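Putative secreted glycosylhydrolase (Parabacteroides distasonis ATCC 8503, PDB 3IMM) probably hydrolyses sugar linkages as a secreted member of the 3-keto-disaccharide hydrolase family. Local coordinates at residues A[49-54]-A[125-130]; A[102-107]-A[144-149]; A[9-14]-A[38-43]. One frame throughout, in Å; residues are numbered along the deposited sequence.

Contact 1 (A[49-54]-A[125-130])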
# COMPACT_ATOMS: atom_id res chain seq x y z
N PHE A 49 9.25 10.65 -3.41
CA PHE A 49 9.57 10.19 -2.09
C PHE A 49 9.84 8.69 -2.06
O PHE A 49 9.54 7.98 -2.99
CB PHE A 49 8.42 10.56 -1.15
CG PHE A 49 7.15 9.84 -1.43
CD1 PHE A 49 6.92 8.55 -0.94
CD2 PHE A 49 6.13 10.46 -2.14
CE1 PHE A 49 5.71 7.89 -1.17
CE2 PHE A 49 4.93 9.80 -2.40
CZ PHE A 49 4.72 8.52 -1.91
N GLU A 50 10.47 8.24 -0.98
CA GLU A 50 10.50 6.85 -0.61
C GLU A 50 9.91 6.67 0.78
O GLU A 50 10.24 7.43 1.75
CB GLU A 50 11.90 6.25 -0.73
CG GLU A 50 12.97 6.91 -0.01
CD GLU A 50 14.34 6.33 -0.35
OE1 GLU A 50 14.42 5.27 -0.98
OE2 GLU A 50 15.34 6.96 -0.01
N LEU A 51 9.02 5.68 0.85
CA LEU A 51 8.28 5.35 2.05
C LEU A 51 8.80 4.00 2.51
O LEU A 51 8.86 3.06 1.73
CB LEU A 51 6.78 5.34 1.72
CG LEU A 51 5.76 4.87 2.77
CD1 LEU A 51 5.66 5.88 3.91
CD2 LEU A 51 4.38 4.63 2.13
N ASP A 52 9.20 3.93 3.78
CA ASP A 52 9.60 2.69 4.45
C ASP A 52 8.59 2.36 5.53
O ASP A 52 8.08 3.27 6.24
CB ASP A 52 10.94 2.88 5.17
CG ASP A 52 12.09 2.34 4.41
OD1 ASP A 52 12.08 2.39 3.19
OD2 ASP A 52 13.01 1.87 5.06
N LEU A 53 8.33 1.07 5.69
CA LEU A 53 7.48 0.61 6.77
C LEU A 53 7.74 -0.86 7.05
O LEU A 53 8.11 -1.62 6.16
CB LEU A 53 6.01 0.79 6.40
CG LEU A 53 5.43 0.04 5.19
CD1 LEU A 53 3.98 -0.30 5.42
CD2 LEU A 53 5.59 0.82 3.88
N ASP A 54 7.55 -1.24 8.30
CA ASP A 54 7.57 -2.63 8.70
C ASP A 54 6.11 -2.99 8.77
O ASP A 54 5.28 -2.13 9.08
CB ASP A 54 8.19 -2.81 10.10
CG ASP A 54 9.65 -2.31 10.18
OD1 ASP A 54 10.28 -2.09 9.13
OD2 ASP A 54 10.17 -2.12 11.32
N MSE A 125 9.17 -3.16 3.97
CA MSE A 125 8.84 -2.75 2.62
C MSE A 125 9.28 -1.30 2.42
O MSE A 125 9.06 -0.45 3.28
CB MSE A 125 7.34 -2.89 2.35
CG MSE A 125 6.88 -2.30 1.04
SE MSE A 125 4.94 -2.52 0.80
CE MSE A 125 5.05 -4.32 0.30
N ARG A 126 9.92 -1.06 1.30
CA ARG A 126 10.27 0.28 0.81
C ARG A 126 9.54 0.54 -0.53
O ARG A 126 9.57 -0.29 -1.45
CB ARG A 126 11.77 0.41 0.62
CG ARG A 126 12.19 1.74 -0.02
CD ARG A 126 13.65 1.95 0.10
NE ARG A 126 14.05 2.11 1.50
CZ ARG A 126 15.32 2.15 1.93
NH1 ARG A 126 16.34 2.11 1.08
NH2 ARG A 126 15.56 2.24 3.22
N ILE A 127 8.86 1.67 -0.62
CA ILE A 127 8.12 2.06 -1.83
C ILE A 127 8.74 3.35 -2.31
O ILE A 127 8.74 4.33 -1.59
CB ILE A 127 6.63 2.24 -1.57
CG1 ILE A 127 6.05 1.01 -0.87
CG2 ILE A 127 5.87 2.48 -2.86
CD1 ILE A 127 4.64 1.25 -0.32
N LYS A 128 9.31 3.34 -3.50
CA LYS A 128 9.92 4.51 -4.10
C LYS A 128 8.95 5.04 -5.14
O LYS A 128 8.59 4.34 -6.10
CB LYS A 128 11.29 4.19 -4.75
CG LYS A 128 12.29 3.51 -3.81
CD LYS A 128 13.72 3.39 -4.41
CE LYS A 128 14.63 4.49 -3.94
NZ LYS A 128 15.94 4.53 -4.64
N CYS A 129 8.52 6.28 -4.93
CA CYS A 129 7.51 6.90 -5.76
C CYS A 129 8.08 8.11 -6.47
O CYS A 129 8.12 9.21 -5.94
CB CYS A 129 6.31 7.25 -4.91
SG CYS A 129 5.42 5.81 -4.27
N ALA A 130 8.52 7.89 -7.70
CA ALA A 130 9.22 8.88 -8.48
C ALA A 130 8.37 9.24 -9.68
O ALA A 130 8.52 8.68 -10.76
CB ALA A 130 10.63 8.35 -8.90

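Contact 2 (A[102-107]-A[144-149])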
# COMPACT_ATOMS: atom_id res chain seq x y z
N GLY A 102 3.12 -6.86 -2.27
CA GLY A 102 4.01 -5.98 -3.03
C GLY A 102 3.53 -5.73 -4.45
O GLY A 102 4.16 -5.01 -5.18
N ALA A 103 2.41 -6.32 -4.86
CA ALA A 103 1.81 -5.96 -6.11
C ALA A 103 1.23 -4.55 -6.07
O ALA A 103 0.97 -4.00 -5.00
CB ALA A 103 0.75 -6.94 -6.49
N ILE A 104 0.99 -4.00 -7.26
CA ILE A 104 0.13 -2.82 -7.41
C ILE A 104 -1.26 -3.36 -7.64
O ILE A 104 -1.59 -3.96 -8.71
CB ILE A 104 0.59 -1.87 -8.55
CG1 ILE A 104 2.07 -1.59 -8.46
CG2 ILE A 104 -0.21 -0.52 -8.52
CD1 ILE A 104 2.43 -0.90 -7.12
N TYR A 105 -2.09 -3.21 -6.60
CA TYR A 105 -3.34 -3.92 -6.53
C TYR A 105 -4.17 -3.60 -7.75
O TYR A 105 -4.33 -2.45 -8.13
CB TYR A 105 -4.17 -3.61 -5.27
CG TYR A 105 -5.48 -4.31 -5.35
CD1 TYR A 105 -5.56 -5.66 -5.10
CD2 TYR A 105 -6.64 -3.64 -5.78
CE1 TYR A 105 -6.75 -6.36 -5.25
CE2 TYR A 105 -7.84 -4.34 -5.92
CZ TYR A 105 -7.88 -5.69 -5.63
OH TYR A 105 -9.03 -6.40 -5.75
N GLY A 106 -4.70 -4.65 -8.34
CA GLY A 106 -5.55 -4.52 -9.54
C GLY A 106 -4.88 -4.19 -10.85
O GLY A 106 -5.56 -4.15 -11.92
N HIS A 107 -3.54 -4.03 -10.82
CA HIS A 107 -2.79 -3.44 -11.94
C HIS A 107 -1.53 -4.19 -12.38
O HIS A 107 -1.24 -4.28 -13.59
CB HIS A 107 -2.47 -1.97 -11.63
CG HIS A 107 -3.70 -1.11 -11.59
ND1 HIS A 107 -4.50 -1.00 -10.47
CD2 HIS A 107 -4.29 -0.38 -12.56
CE1 HIS A 107 -5.51 -0.20 -10.76
NE2 HIS A 107 -5.42 0.18 -12.02
N THR A 144 8.48 -5.31 -7.57
CA THR A 144 7.50 -4.65 -8.43
C THR A 144 8.08 -3.36 -8.91
O THR A 144 8.67 -2.60 -8.14
CB THR A 144 6.16 -4.42 -7.66
OG1 THR A 144 5.74 -5.67 -7.11
CG2 THR A 144 5.06 -3.82 -8.57
N GLU A 145 7.90 -3.11 -10.21
CA GLU A 145 8.36 -1.87 -10.86
C GLU A 145 7.32 -1.49 -11.88
O GLU A 145 7.18 -2.15 -12.91
CB GLU A 145 9.69 -2.07 -11.59
CG GLU A 145 10.86 -1.63 -10.81
CD GLU A 145 12.13 -1.73 -11.57
OE1 GLU A 145 12.56 -2.85 -11.85
OE2 GLU A 145 12.68 -0.67 -11.89
N MSE A 146 6.60 -0.42 -11.60
CA MSE A 146 5.54 0.04 -12.45
C MSE A 146 5.97 1.33 -13.10
O MSE A 146 6.38 2.26 -12.42
CB MSE A 146 4.29 0.35 -11.62
CG MSE A 146 3.22 1.06 -12.44
SE MSE A 146 1.48 1.09 -11.57
CE MSE A 146 0.77 -0.53 -12.12
N ASP A 147 5.78 1.41 -14.41
CA ASP A 147 5.71 2.72 -15.12
C ASP A 147 4.25 2.99 -15.50
O ASP A 147 3.77 2.48 -16.49
CB ASP A 147 6.61 2.71 -16.36
CG ASP A 147 6.59 4.06 -17.13
OD1 ASP A 147 5.71 4.93 -16.92
OD2 ASP A 147 7.45 4.20 -18.01
N MSE A 148 3.61 3.87 -14.75
CA MSE A 148 2.19 4.22 -14.90
C MSE A 148 1.80 4.70 -16.29
O MSE A 148 0.61 4.62 -16.64
CB MSE A 148 1.78 5.27 -13.84
CG MSE A 148 1.96 4.80 -12.44
SE MSE A 148 1.72 6.15 -11.13
CE MSE A 148 -0.20 6.44 -11.31
N SER A 149 2.76 5.16 -17.08
CA SER A 149 2.48 5.66 -18.43
C SER A 149 2.02 4.54 -19.35
O SER A 149 1.33 4.83 -20.31
CB SER A 149 3.66 6.41 -19.05
OG SER A 149 4.75 5.57 -19.23

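Contact 3 (A[9-14]-A[38-43])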
# COMPACT_ATOMS: atom_id res chain seq x y z
N PRO A 9 9.26 10.30 10.65
CA PRO A 9 8.07 9.50 10.86
C PRO A 9 6.91 10.04 10.00
O PRO A 9 6.64 11.25 9.99
CB PRO A 9 7.81 9.66 12.35
CG PRO A 9 8.57 10.82 12.77
CD PRO A 9 9.76 10.85 11.93
N LEU A 10 6.25 9.17 9.27
CA LEU A 10 5.24 9.61 8.32
C LEU A 10 4.12 10.38 9.03
O LEU A 10 3.57 11.32 8.48
CB LEU A 10 4.65 8.40 7.58
CG LEU A 10 3.55 8.66 6.57
CD1 LEU A 10 4.05 9.54 5.36
CD2 LEU A 10 2.91 7.31 6.10
N PHE A 11 3.75 9.95 10.23
CA PHE A 11 2.61 10.53 10.91
C PHE A 11 3.07 11.35 12.09
O PHE A 11 2.26 11.70 12.94
CB PHE A 11 1.58 9.47 11.35
CG PHE A 11 0.98 8.67 10.22
CD1 PHE A 11 0.44 9.31 9.09
CD2 PHE A 11 0.92 7.28 10.29
CE1 PHE A 11 -0.11 8.57 8.05
CE2 PHE A 11 0.32 6.54 9.27
CZ PHE A 11 -0.19 7.19 8.14
N GLY A 12 4.36 11.69 12.13
CA GLY A 12 4.95 12.35 13.27
C GLY A 12 4.92 11.49 14.50
O GLY A 12 4.72 10.30 14.40
N LYS A 13 5.07 12.11 15.67
CA LYS A 13 4.92 11.40 16.94
C LYS A 13 3.49 11.47 17.39
O LYS A 13 2.81 12.48 17.20
CB LYS A 13 5.79 12.03 18.00
CG LYS A 13 7.24 12.22 17.62
CD LYS A 13 7.91 13.23 18.58
CE LYS A 13 8.81 12.53 19.57
NZ LYS A 13 9.97 11.87 18.86
N ASN A 14 3.02 10.37 17.97
CA ASN A 14 1.66 10.27 18.50
C ASN A 14 0.57 10.58 17.46
O ASN A 14 -0.49 11.12 17.79
CB ASN A 14 1.52 11.17 19.73
CG ASN A 14 2.63 10.96 20.71
OD1 ASN A 14 3.01 9.81 20.98
ND2 ASN A 14 3.21 12.04 21.19
N GLU A 38 -12.04 2.21 8.66
CA GLU A 38 -11.59 3.48 8.11
C GLU A 38 -10.07 3.60 8.02
O GLU A 38 -9.34 3.03 8.82
CB GLU A 38 -12.16 4.63 8.93
CG GLU A 38 -11.96 6.01 8.34
CD GLU A 38 -12.64 7.09 9.18
OE1 GLU A 38 -12.10 7.52 10.25
OE2 GLU A 38 -13.75 7.49 8.77
N SER A 39 -9.62 4.36 7.01
CA SER A 39 -8.22 4.58 6.72
C SER A 39 -7.57 5.65 7.61
O SER A 39 -8.25 6.41 8.32
CB SER A 39 -8.07 4.97 5.24
OG SER A 39 -8.53 3.95 4.35
N ILE A 40 -6.24 5.71 7.57
CA ILE A 40 -5.46 6.77 8.23
C ILE A 40 -4.66 7.48 7.14
O ILE A 40 -4.09 6.82 6.26
CB ILE A 40 -4.51 6.20 9.36
CG1 ILE A 40 -3.69 7.32 10.03
CG2 ILE A 40 -3.58 5.04 8.86
CD1 ILE A 40 -3.21 7.00 11.39
N TRP A 41 -4.63 8.82 7.17
CA TRP A 41 -4.00 9.57 6.11
C TRP A 41 -3.01 10.53 6.65
O TRP A 41 -3.13 10.99 7.78
CB TRP A 41 -5.03 10.36 5.28
CG TRP A 41 -6.11 9.50 4.68
CD1 TRP A 41 -7.37 9.33 5.17
CD2 TRP A 41 -6.02 8.69 3.51
NE1 TRP A 41 -8.06 8.44 4.38
CE2 TRP A 41 -7.26 8.04 3.35
CE3 TRP A 41 -5.02 8.48 2.55
CZ2 TRP A 41 -7.52 7.18 2.28
CZ3 TRP A 41 -5.27 7.63 1.51
CH2 TRP A 41 -6.51 6.98 1.39
N THR A 42 -2.03 10.85 5.80
CA THR A 42 -1.19 11.99 6.06
C THR A 42 -2.04 13.25 5.96
O THR A 42 -3.05 13.28 5.24
CB THR A 42 0.01 12.04 5.08
OG1 THR A 42 -0.48 12.03 3.74
CG2 THR A 42 0.95 10.85 5.28
N LYS A 43 -1.65 14.29 6.69
CA LYS A 43 -2.32 15.58 6.60
C LYS A 43 -1.80 16.36 5.38
O LYS A 43 -2.47 17.28 4.90
CB LYS A 43 -2.08 16.40 7.87
CG LYS A 43 -2.84 15.95 9.10
CD LYS A 43 -2.58 16.97 10.24
CE LYS A 43 -3.44 16.69 11.44
NZ LYS A 43 -2.94 17.48 12.54

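Contact 1 (A[49-54]-A[125-130])
Met-125, a selenomethionine, and Leu-53 exchange two backbone hydrogen bonds and begin a run of antiparallel pairing in which strands 49-54 and 125-130 lie at 166° to each other. The backbone O of Met-125 also lies 3.7 Å from CD2 of Leu-53. Arg-126 belongs to the next, non-hydrogen-bonded pair and grips Asp-52 side-on. Its NE makes a nearly straight bond of 2.6 Å to OD1 of Asp-52, on the syn lone pair, while NH2 of Arg-126 reaches Asp-52 OD2 at 3.2 Å. The carboxylate and guanidinium planes differ by only 27°, so the two bonds restrain rotation of both groups. Glu-50 lies alongside Arg-126, but its OE1 sits well out of the guanidinium plane and no N-H of Arg-126 points at it; OE2 of Glu-50 is salt-bridged to Arg-199. On the other face, Ile-127 pairs with Leu-51, Ile-127 CD1 lying 4.2 Å from Leu-51 CD2. Lys-128 brings CE to 3.1 Å from Glu-50 OE1, with NZ close enough for charge attraction alone. Cys-129 sets CB over one face of the Phe-49 ring, 3.8 Å from its centroid, and SG obliquely beside it. Leu-51, Leu-53 and Ile-127 pack on Val-65 of strand 62-69 in the facing sheet, as in the beta-sandwich of concanavalin-like folds, with the charged pairs on the face turned away from that sheet.

Contact 2 (A[102-107]-A[144-149])
Gly-102 receives the hydroxyl of Thr-144 on its carbonyl oxygen, the one hydrogen bond that crosses between the two segments. Thr-144 OG1 lies 2.6 Å from Gly-102 O, and it comes from above the carbonyl plane, 50° out of it. The threonine uses both of its branches: with OG1 beside the backbone N (chi1 -53°), CG2 stands anti to that nitrogen and meets the next large side chain of the loop. That side chain is Ile-104, whose CG1 comes within 3.7 Å of Thr-144 CG2. CG2 of Ile-104 packs on the end of the selenomethionine Met-146, 3.7 Å from its CE and nearly as close to SE. The Met-146 chain is extended as far as SE and bends at chi3 (-87°), which brings CE against both Ile-104 and His-107. His-107 touches CE through its CB, at 3.6 Å, and not through its ring. The imidazole is held by a bond of 2.8 Å from His-107 ND1 to Tyr-105 O, which lies in the ring plane, and it also stacks with Phe-171. Backbone bonds to Glu-81 and Gln-83 fasten the loop 102-107 alongside strand 80-85, an edge strand of the five-stranded sheet. Strand 141-147, paired with strand 133-138, borders the six-stranded sheet, so the contact joins the margins of the two sheets.

Contact 3 (A[9-14]-A[38-43])
Leu-10 and Phe-11, the two central residues of a type I turn from Pro-9 to Gly-12, bring their side chains against Ile-40 and Thr-42, and no hydrogen bond crosses between the segments. Leu-10 carries CG anti to the backbone N (chi1 178°) and presses CD1 to within 3.4 Å of Thr-42 CG2, tighter than ordinary van der Waals contact. The two side chains cross at about a right angle. In Thr-42, OG1 lies between the backbone N and the carbonyl carbon (chi1 56°), which leaves CG2 anti to the carbonyl carbon and facing the turn residues; the hydroxyl bonds with Asp-44 O and Ile-180 N. The same methyl lies 3.7 Å from CE1 of Phe-11, so Thr-42 CG2 serves both residues of the turn. The backbone N of Thr-42 sits at the edge of the Phe-11 ring, near its plane. Ile-40 reaches the ring tip to tip and lays CG1 over one face, 4.2 Å from the centroid, in a CH-pi contact offset toward the rim. Leu-10 CD2 covers the opposite face, so the ring is sandwiched between two aliphatic groups. An alanine in place of Phe-11 would probably open a gap between Leu-10 and Ile-40 and leave Ile-40 CG1 and Thr-42 CG2 without the ring they pack on. Around the contact, Phe-11 and Ile-40 both rest on Ala-18 of strand 18-19, and Thr-42 pairs through its backbone with Ile-180 of strand 179-182. Leu-10 packs on Ile-196 and Ile-198 of strand 191-200 and on Ile-180, so its side chain bridges the two main sheets at the turn.

Overall arrangement
Contact 1 occupies the middle of the six-stranded sheet and touches both of the others, whose centres lie about 24 Å apart on opposite sides of the chain's centre. Met-125 CE packs 3.9 Å from CA of Gly-102 in contact 2, and Leu-51 CD1 meets Leu-10 CD2 of contact 3 at 3.8 Å, so apolar packing runs from one to the next. A sodium ion bound by Asn-62, Ser-63, Glu-81 and Gln-83 lies about 9 Å from the side chain of Ala-103 and about 10 Å from that of Met-125. Contact 2 is thus linked to the metal site through the ligand-bearing strand 80-85, whereas the side chain of Trp-41 in contact 3 is about 12 Å from the ion.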